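Local coordinates for protein QdtA (Thermoanaerobacterium thermosaccharolyticum, PDB 4ZU5) that belongs to the WxcM-like family of the cupin clan and folds mainly into antiparallel beta sheets, with a pocket that holds thymidine in this model, at residues H51-K54 with K55-Q58; L82-P85 with S86-L89; R123-D126 with F127-D130. All coordinates share one frame; numbering follows the deposited sequence.

Contact 1 (H51-K54 with K55-Q58). Unlike the reference sequence in segment 51-54: S52 (reference Ala).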
ATOM      1  N   HIS A  51     -13.184   0.369  15.908  1.00 36.65           N
ATOM      2  CA  HIS A  51     -14.153  -0.382  15.119  1.00 37.04           C
ATOM      3  C   HIS A  51     -13.745  -1.827  14.962  1.00 36.30           C
ATOM      4  O   HIS A  51     -12.653  -2.233  15.373  1.00 35.07           O
ATOM      5  CB  HIS A  51     -14.384   0.304  13.753  1.00 38.39           C
ATOM      6  CG  HIS A  51     -13.237   0.165  12.802  1.00 42.99           C
ATOM      7  ND1 HIS A  51     -12.211   1.081  12.734  1.00 46.70           N
ATOM      8  CD2 HIS A  51     -12.924  -0.816  11.923  1.00 42.94           C
ATOM      9  CE1 HIS A  51     -11.311   0.673  11.856  1.00 44.51           C
ATOM     10  NE2 HIS A  51     -11.716  -0.480  11.360  1.00 50.90           N
ATOM     11  N   SER A  52     -14.700  -2.615  14.498  1.00 35.05           N
ATOM     12  CA  SER A  52     -14.478  -3.976  14.106  1.00 36.14           C
ATOM     13  C   SER A  52     -15.275  -4.306  12.828  1.00 39.25           C
ATOM     14  O   SER A  52     -15.928  -3.436  12.227  1.00 40.55           O
ATOM     15  CB  SER A  52     -14.887  -4.910  15.235  1.00 34.52           C
ATOM     16  OG  SER A  52     -14.540  -6.267  14.939  1.00 35.39           O
ATOM     17  N   HIS A  53     -15.208  -5.565  12.399  1.00 38.30           N
ATOM     18  CA  HIS A  53     -16.007  -6.043  11.268  1.00 39.70           C
ATOM     19  C   HIS A  53     -16.464  -7.439  11.472  1.00 36.74           C
ATOM     20  O   HIS A  53     -15.787  -8.199  12.161  1.00 39.12           O
ATOM     21  CB  HIS A  53     -15.134  -6.102  10.030  1.00 43.66           C
ATOM     22  CG  HIS A  53     -14.524  -4.800   9.694  1.00 40.95           C
ATOM     23  ND1 HIS A  53     -15.167  -3.876   8.909  1.00 47.72           N
ATOM     24  CD2 HIS A  53     -13.367  -4.226  10.094  1.00 44.55           C
ATOM     25  CE1 HIS A  53     -14.398  -2.808   8.771  1.00 47.65           C
ATOM     26  NE2 HIS A  53     -13.299  -2.997   9.480  1.00 44.50           N
ATOM     27  N   LYS A  54     -17.524  -7.815  10.781  1.00 39.41           N
ATOM     28  CA  LYS A  54     -17.965  -9.219  10.808  1.00 43.53           C
ATOM     29  C   LYS A  54     -17.366 -10.084   9.691  1.00 43.34           C
ATOM     30  O   LYS A  54     -17.190 -11.287   9.854  1.00 48.13           O
ATOM     31  CB  LYS A  54     -19.493  -9.349  10.722  1.00 51.67           C
ATOM     32  CG  LYS A  54     -20.324  -8.532  11.714  1.00 62.00           C
ATOM     33  CD  LYS A  54     -20.774  -7.155  11.177  1.00 66.29           C
ATOM     34  CE  LYS A  54     -22.172  -7.107  10.552  1.00 68.57           C
ATOM     35  NZ  LYS A  54     -23.236  -7.024  11.600  1.00 74.10           N
ATOM     36  N   LYS A  55     -17.102  -9.515   8.525  1.00 38.92           N
ATOM     37  CA  LYS A  55     -16.760 -10.363   7.365  1.00 38.02           C
ATOM     38  C   LYS A  55     -15.408 -10.006   6.697  1.00 33.27           C
ATOM     39  O   LYS A  55     -14.890 -10.743   5.883  1.00 39.65           O
ATOM     40  CB  LYS A  55     -17.882 -10.242   6.323  1.00 43.17           C
ATOM     41  CG  LYS A  55     -19.113 -11.060   6.722  1.00 51.62           C
ATOM     42  CD  LYS A  55     -20.444 -10.552   6.190  1.00 57.26           C
ATOM     43  CE  LYS A  55     -20.290  -9.762   4.898  1.00 64.53           C
ATOM     44  NZ  LYS A  55     -21.601  -9.609   4.195  1.00 68.93           N
ATOM     45  N   LEU A  56     -14.894  -8.843   6.993  1.00 31.53           N
ATOM     46  CA  LEU A  56     -13.709  -8.301   6.375  1.00 32.54           C
ATOM     47  C   LEU A  56     -12.423  -8.907   6.966  1.00 36.23           C
ATOM     48  O   LEU A  56     -12.315  -9.096   8.170  1.00 33.34           O
ATOM     49  CB  LEU A  56     -13.720  -6.796   6.595  1.00 32.93           C
ATOM     50  CG  LEU A  56     -12.610  -6.006   5.915  1.00 33.39           C
ATOM     51  CD1 LEU A  56     -12.746  -6.142   4.400  1.00 31.21           C
ATOM     52  CD2 LEU A  56     -12.593  -4.539   6.293  1.00 35.99           C
ATOM     53  N   HIS A  57     -11.413  -9.099   6.111  1.00 30.77           N
ATOM     54  CA  HIS A  57     -10.098  -9.561   6.540  1.00 31.73           C
ATOM     55  C   HIS A  57      -9.188  -8.448   6.047  1.00 32.83           C
ATOM     56  O   HIS A  57      -9.441  -7.869   4.993  1.00 30.69           O
ATOM     57  CB  HIS A  57      -9.756 -10.931   5.929  1.00 31.91           C
ATOM     58  CG  HIS A  57     -10.649 -12.045   6.383  1.00 27.92           C
ATOM     59  ND1 HIS A  57     -10.282 -12.983   7.326  1.00 32.01           N
ATOM     60  CD2 HIS A  57     -11.883 -12.407   5.963  1.00 29.34           C
ATOM     61  CE1 HIS A  57     -11.300 -13.806   7.547  1.00 30.98           C
ATOM     62  NE2 HIS A  57     -12.287 -13.462   6.740  1.00 30.74           N
ATOM     63  N   GLN A  58      -8.202  -8.093   6.866  1.00 27.42           N
ATOM     64  CA  GLN A  58      -7.310  -6.988   6.606  1.00 29.86           C
ATOM     65  C   GLN A  58      -5.917  -7.381   7.020  1.00 28.13           C
ATOM     66  O   GLN A  58      -5.743  -8.225   7.915  1.00 27.41           O
ATOM     67  CB  GLN A  58      -7.718  -5.848   7.542  1.00 34.97           C
ATOM     68  CG  GLN A  58      -9.032  -5.204   7.178  1.00 38.60           C
ATOM     69  CD  GLN A  58      -9.189  -3.866   7.902  1.00 41.14           C
ATOM     70  OE1 GLN A  58      -8.765  -3.696   9.040  1.00 38.00           O
ATOM     71  NE2 GLN A  58      -9.749  -2.900   7.212  1.00 43.75           N
TER

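Contact 2 (L82-P85 with S86-L89)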
ATOM      1  N   LEU A  82       3.940  -1.770  15.311  1.00 32.39           N
ATOM      2  CA  LEU A  82       4.357  -2.014  13.955  1.00 32.35           C
ATOM      3  C   LEU A  82       5.362  -0.964  13.551  1.00 30.92           C
ATOM      4  O   LEU A  82       5.089   0.232  13.709  1.00 37.11           O
ATOM      5  CB  LEU A  82       3.158  -1.931  13.001  1.00 31.40           C
ATOM      6  CG  LEU A  82       2.046  -2.945  13.232  1.00 32.91           C
ATOM      7  CD1 LEU A  82       0.886  -2.721  12.292  1.00 35.21           C
ATOM      8  CD2 LEU A  82       2.621  -4.352  13.010  1.00 34.81           C
ATOM      9  N   ASN A  83       6.489  -1.438  13.035  1.00 33.51           N
ATOM     10  CA  ASN A  83       7.640  -0.592  12.759  1.00 38.34           C
ATOM     11  C   ASN A  83       8.575  -1.188  11.767  1.00 38.12           C
ATOM     12  O   ASN A  83       9.672  -0.675  11.592  1.00 36.49           O
ATOM     13  CB  ASN A  83       8.410  -0.377  14.061  1.00 43.22           C
ATOM     14  CG  ASN A  83       8.825  -1.686  14.701  1.00 44.97           C
ATOM     15  OD1 ASN A  83       9.040  -2.705  14.028  1.00 46.44           O
ATOM     16  ND2 ASN A  83       8.919  -1.671  16.018  1.00 52.81           N
ATOM     17  N   ASP A  84       8.138  -2.250  11.105  1.00 34.08           N
ATOM     18  CA  ASP A  84       8.916  -2.897  10.096  1.00 35.79           C
ATOM     19  C   ASP A  84       8.051  -3.012   8.839  1.00 33.26           C
ATOM     20  O   ASP A  84       7.111  -3.748   8.844  1.00 33.77           O
ATOM     21  CB  ASP A  84       9.306  -4.273  10.667  1.00 35.68           C
ATOM     22  CG  ASP A  84      10.233  -5.054   9.793  1.00 34.13           C
ATOM     23  OD1 ASP A  84      10.302  -4.865   8.560  1.00 34.38           O
ATOM     24  OD2 ASP A  84      10.922  -5.948  10.321  1.00 36.72           O
ATOM     25  N   PRO A  85       8.466  -2.438   7.706  1.00 30.97           N
ATOM     26  CA  PRO A  85       7.636  -2.599   6.524  1.00 33.21           C
ATOM     27  C   PRO A  85       7.475  -4.044   6.002  1.00 33.37           C
ATOM     28  O   PRO A  85       6.586  -4.297   5.187  1.00 35.42           O
ATOM     29  CB  PRO A  85       8.333  -1.704   5.487  1.00 30.15           C
ATOM     30  CG  PRO A  85       9.086  -0.683   6.296  1.00 33.80           C
ATOM     31  CD  PRO A  85       9.515  -1.418   7.548  1.00 31.21           C
ATOM     32  N   SER A  86       8.321  -4.991   6.421  1.00 32.69           N
ATOM     33  CA  SER A  86       8.204  -6.370   5.932  1.00 31.07           C
ATOM     34  C   SER A  86       7.375  -7.254   6.804  1.00 29.79           C
ATOM     35  O   SER A  86       7.386  -8.485   6.602  1.00 31.94           O
ATOM     36  CB  SER A  86       9.586  -7.021   5.826  1.00 35.74           C
ATOM     37  OG  SER A  86      10.188  -7.146   7.106  1.00 36.95           O
ATOM     38  N   VAL A  87       6.687  -6.666   7.760  1.00 28.85           N
ATOM     39  CA  VAL A  87       5.796  -7.403   8.678  1.00 32.55           C
ATOM     40  C   VAL A  87       4.380  -6.836   8.608  1.00 32.31           C
ATOM     41  O   VAL A  87       4.155  -5.633   8.766  1.00 34.67           O
ATOM     42  CB  VAL A  87       6.300  -7.341  10.123  1.00 34.03           C
ATOM     43  CG1 VAL A  87       5.297  -7.894  11.120  1.00 37.21           C
ATOM     44  CG2 VAL A  87       7.626  -8.085  10.223  1.00 37.24           C
ATOM     45  N   GLY A  88       3.409  -7.707   8.352  1.00 29.92           N
ATOM     46  CA  GLY A  88       2.010  -7.304   8.344  1.00 28.13           C
ATOM     47  C   GLY A  88       1.251  -7.883   9.526  1.00 29.47           C
ATOM     48  O   GLY A  88       1.551  -9.010   9.976  1.00 31.92           O
ATOM     49  N   LEU A  89       0.228  -7.153   9.946  1.00 27.58           N
ATOM     50  CA  LEU A  89      -0.664  -7.604  11.016  1.00 28.76           C
ATOM     51  C   LEU A  89      -1.980  -7.967  10.365  1.00 26.43           C
ATOM     52  O   LEU A  89      -2.761  -7.112   9.941  1.00 24.71           O
ATOM     53  CB  LEU A  89      -0.823  -6.531  12.096  1.00 30.51           C
ATOM     54  CG  LEU A  89      -1.768  -6.866  13.255  1.00 30.17           C
ATOM     55  CD1 LEU A  89      -1.107  -7.927  14.091  1.00 32.28           C
ATOM     56  CD2 LEU A  89      -1.990  -5.605  14.060  1.00 32.16           C
TER
HETATM   57  O   HOH W   1       4.609  -3.242   9.835  1.00 31.88           O

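Contact 3 (R123-D126 with F127-D130)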
ATOM      1  N   ARG A 123     -19.274  -0.001  14.520  1.00 43.51           N
ATOM      2  CA  ARG A 123     -18.754   1.149  15.257  1.00 44.15           C
ATOM      3  C   ARG A 123     -19.305   1.243  16.685  1.00 41.30           C
ATOM      4  O   ARG A 123     -18.778   1.950  17.509  1.00 37.50           O
ATOM      5  CB  ARG A 123     -19.079   2.436  14.511  1.00 50.57           C
ATOM      6  CG  ARG A 123     -18.134   2.668  13.351  1.00 59.52           C
ATOM      7  CD  ARG A 123     -18.707   3.619  12.303  1.00 66.51           C
ATOM      8  NE  ARG A 123     -17.878   3.605  11.098  1.00 75.06           N
ATOM      9  CZ  ARG A 123     -16.591   3.953  11.072  1.00 80.93           C
ATOM     10  NH1 ARG A 123     -15.968   4.379  12.172  1.00 85.96           N
ATOM     11  NH2 ARG A 123     -15.914   3.877   9.937  1.00 82.15           N
ATOM     12  N   ASN A 124     -20.371   0.524  16.965  1.00 44.96           N
ATOM     13  CA  ASN A 124     -20.940   0.545  18.302  1.00 42.29           C
ATOM     14  C   ASN A 124     -20.257  -0.466  19.180  1.00 37.20           C
ATOM     15  O   ASN A 124     -20.355  -1.667  18.969  1.00 36.74           O
ATOM     16  CB  ASN A 124     -22.433   0.257  18.248  1.00 46.20           C
ATOM     17  CG  ASN A 124     -23.093   0.444  19.594  1.00 43.57           C
ATOM     18  OD1 ASN A 124     -22.879  -0.325  20.512  1.00 49.05           O
ATOM     19  ND2 ASN A 124     -23.870   1.497  19.721  1.00 49.61           N
ATOM     20  N   TYR A 125     -19.583   0.026  20.196  1.00 35.89           N
ATOM     21  CA  TYR A 125     -18.824  -0.851  21.051  1.00 35.02           C
ATOM     22  C   TYR A 125     -19.694  -1.866  21.757  1.00 37.71           C
ATOM     23  O   TYR A 125     -19.291  -3.015  21.891  1.00 36.02           O
ATOM     24  CB  TYR A 125     -17.988  -0.042  22.024  1.00 36.42           C
ATOM     25  CG  TYR A 125     -17.079  -0.894  22.860  1.00 35.75           C
ATOM     26  CD1 TYR A 125     -15.932  -1.467  22.320  1.00 36.66           C
ATOM     27  CD2 TYR A 125     -17.392  -1.204  24.174  1.00 35.40           C
ATOM     28  CE1 TYR A 125     -15.103  -2.281  23.076  1.00 32.58           C
ATOM     29  CE2 TYR A 125     -16.553  -1.966  24.956  1.00 32.99           C
ATOM     30  CZ  TYR A 125     -15.422  -2.531  24.420  1.00 37.77           C
ATOM     31  OH  TYR A 125     -14.635  -3.372  25.165  1.00 34.95           O
ATOM     32  N   ASP A 126     -20.904  -1.489  22.164  1.00 35.97           N
ATOM     33  CA  ASP A 126     -21.770  -2.461  22.874  1.00 38.21           C
ATOM     34  C   ASP A 126     -22.266  -3.575  21.952  1.00 37.72           C
ATOM     35  O   ASP A 126     -22.363  -4.721  22.347  1.00 37.18           O
ATOM     36  CB  ASP A 126     -22.984  -1.797  23.534  1.00 39.75           C
ATOM     37  CG  ASP A 126     -22.595  -0.850  24.658  1.00 39.53           C
ATOM     38  OD1 ASP A 126     -21.644  -1.114  25.417  1.00 36.95           O
ATOM     39  OD2 ASP A 126     -23.243   0.198  24.760  1.00 43.05           O
ATOM     40  N   PHE A 127     -22.554  -3.217  20.716  1.00 38.93           N
ATOM     41  CA  PHE A 127     -22.944  -4.201  19.724  1.00 42.35           C
ATOM     42  C   PHE A 127     -21.757  -5.107  19.413  1.00 35.89           C
ATOM     43  O   PHE A 127     -21.917  -6.310  19.314  1.00 40.67           O
ATOM     44  CB  PHE A 127     -23.442  -3.518  18.446  1.00 46.90           C
ATOM     45  CG  PHE A 127     -23.927  -4.500  17.392  1.00 53.83           C
ATOM     46  CD1 PHE A 127     -25.014  -5.339  17.656  1.00 52.40           C
ATOM     47  CD2 PHE A 127     -23.267  -4.638  16.163  1.00 53.56           C
ATOM     48  CE1 PHE A 127     -25.436  -6.280  16.722  1.00 53.68           C
ATOM     49  CE2 PHE A 127     -23.711  -5.550  15.213  1.00 54.29           C
ATOM     50  CZ  PHE A 127     -24.800  -6.371  15.489  1.00 50.17           C
ATOM     51  N   TYR A 128     -20.575  -4.522  19.239  1.00 36.63           N
ATOM     52  CA  TYR A 128     -19.386  -5.305  19.011  1.00 37.40           C
ATOM     53  C   TYR A 128     -19.314  -6.375  20.086  1.00 39.85           C
ATOM     54  O   TYR A 128     -19.262  -7.561  19.805  1.00 34.97           O
ATOM     55  CB  TYR A 128     -18.094  -4.475  19.035  1.00 37.69           C
ATOM     56  CG  TYR A 128     -16.902  -5.356  19.164  1.00 37.40           C
ATOM     57  CD1 TYR A 128     -16.509  -6.161  18.109  1.00 37.03           C
ATOM     58  CD2 TYR A 128     -16.259  -5.513  20.368  1.00 38.58           C
ATOM     59  CE1 TYR A 128     -15.510  -7.091  18.262  1.00 37.35           C
ATOM     60  CE2 TYR A 128     -15.246  -6.431  20.523  1.00 41.62           C
ATOM     61  CZ  TYR A 128     -14.854  -7.209  19.451  1.00 39.02           C
ATOM     62  OH  TYR A 128     -13.860  -8.134  19.664  1.00 39.14           O
ATOM     63  N   ILE A 129     -19.300  -5.942  21.343  1.00 38.40           N
ATOM     64  CA  ILE A 129     -19.118  -6.859  22.457  1.00 37.54           C
ATOM     65  C   ILE A 129     -20.159  -7.954  22.493  1.00 36.25           C
ATOM     66  O   ILE A 129     -19.828  -9.089  22.784  1.00 40.12           O
ATOM     67  CB  ILE A 129     -19.143  -6.107  23.816  1.00 40.07           C
ATOM     68  CG1 ILE A 129     -17.931  -5.172  23.930  1.00 38.72           C
ATOM     69  CG2 ILE A 129     -19.126  -7.077  24.991  1.00 42.85           C
ATOM     70  CD1 ILE A 129     -16.599  -5.891  24.065  1.00 44.57           C
ATOM     71  N   ASP A 130     -21.409  -7.611  22.249  1.00 37.06           N
ATOM     72  CA  ASP A 130     -22.443  -8.617  22.209  1.00 41.62           C
ATOM     73  C   ASP A 130     -22.105  -9.652  21.157  1.00 42.80           C
ATOM     74  O   ASP A 130     -22.135 -10.829  21.458  1.00 41.57           O
ATOM     75  CB  ASP A 130     -23.799  -8.016  21.874  1.00 47.33           C
ATOM     76  CG  ASP A 130     -24.464  -7.400  23.103  1.00 58.40           C
ATOM     77  OD1 ASP A 130     -24.128  -7.777  24.254  1.00 61.50           O
ATOM     78  OD2 ASP A 130     -25.320  -6.523  22.889  1.00 60.17           O
TER

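Contact 1 (H51-K54 with K55-Q58)
L56 lays its CD2 methyl over one face of the H53 imidazole, and this CH-pi contact joins the two ends of a short turn. CD2 lies 3.6 Å from the centroid of the H53 ring, only 11° off the ring normal, so the methyl sits almost over the middle of the ring rather than leaning on its rim. Its nearest ring atom is CE1 of H53, 3.5 Å from CD2 of L56. The two side chains run side by side and point the same way, and their bases touch as well, with L56 CB 3.8 Å from H53 CG. In H53 the ring stands opposite the carbonyl carbon (chi1 -58°). In L56 the branch swings the other way, CG opposite the backbone N (chi1 -175°), which carries CD2 over the imidazole. A branched leucine suits this place because one methyl can cover a flat ring while the rest of the residue packs on A112 and S113.

The ring has partners beyond the turn as well: H53 ND1 hydrogen-bonds to the D120 backbone O, and the H53 and Y121 rings pack edge-to-face. D120 steadies the turn too: its OD1 accepts from the backbone N of both K54 and K55, a role well suited to a carboxylate. The Q58 amide approaches H53 obliquely, with NE2 of Q58 4.2 Å from NE2 of H53, and its polar ends are committed to R97 and Y37.

K54 and K55 keep their charged ends away from this buried pair. The whole is a tight connection that carries the chain from strand 47-53 in one antiparallel sheet to strand 58-64 in the other, in a cupin-type beta fold, beside the thymidine pocket to which Y121 contributes.

Contact 2 (L82-P85 with S86-L89)
D84 OD1 grips S86 twice, taking hydrogen bonds from OG of S86 at 2.7 Å and from the backbone N of S86 at 2.9 Å. Both donors reach the oxygen from the same face of the carboxylate, well above its plane. The bond from the S86 N makes an Asx turn. S86 OG is placed for its part by chi1 of 64°, which sets it between its own N and carbonyl carbon.

The Asx turn overlaps a type I beta turn from D84 to V87, closed by V87 N to D84 O at 3.1 Å. P85 suits the second position, where its ring fixes the required phi. A water donates to D84 O and V87 O, 2.7 Å from each, and so ties the turn to the start of strand 87-91. P85 O reaches Y38 OH of the second subunit.

Farther out, V87 CG2 lies 3.9 Å from D84 OD2, and L82 crosses L89 at about a right angle, CD2 of L82 4.2 Å from CB of L89, among the aliphatic residues L60 and I69.

S86 OG also bonds to K9 NZ. With two donors on OD1 and a lysine one bond beyond, the D84 carboxylate is probably kept ionised.

Contact 3 (R123-D126 with F127-D130)
N124 and F127 open the first turn of helix 125-136, where the backbone already follows the regular i to i+4 pattern. Y128 N donates to N124 O at 2.9 Å, nearly along the C=O axis. I129 N to Y125 O and D130 N to D126 O follow, each 3.0 Å long. The N124 side chain then serves backbone N-H groups that have no preceding turn to bond to: its OD1 accepts from F127 N at 2.9 Å, from a donor tilted 27° out of the amide plane, and more weakly from D126 N. Asparagine suits this N-cap position because its short amide can turn back, CG opposite the backbone N (chi1 -173°), and bring OD1 over the helix end.

Among the side chains, Y125 and I129 meet one turn apart. I129 CG1 lies over one face of the Y125 ring, 3.9 Å from its centroid and offset toward the rim, in a CH-pi contact. Beyond it, I129 CD1 comes within 3.4 Å of Y125 OH, so the isoleucine chain extends along the ring toward its hydroxyl end. The Y125 and W96 rings pack edge-to-face. Y128 is buried: its OH hydrogen-bonds to L94 O, and its side chain packs on I73, P74 and I122.

D126, exposed in the first turn, probably places its negative charge well for the helix dipole. This is a classic asparagine N-cap, beginning the helix that follows strand 121-122 and packs through its aromatic residues on the beta fold.

In the fold
Contacts 1 and 3 are neighbours, their centres 13 Å apart: S52 CB packs on Y128 CD1 at 3.5 Å, and K54 NZ lies 3.9 Å from F127 CE2. L94 joins them further, its backbone pairing with H53 and its O bonding to Y128 OH. Contact 2 lies across the chain's centre, about 19 Å from contact 1 and 28 Å from contact 3 between centres, yet strands 58-64 and 87-91 connect contacts 1 and 2 within one sheet. Contact 1 is closest to thymidine, the Q58 side chain being about 7 Å from it; the S86 and N124 side chains are about 13 and 14 Å from a bound thymidine.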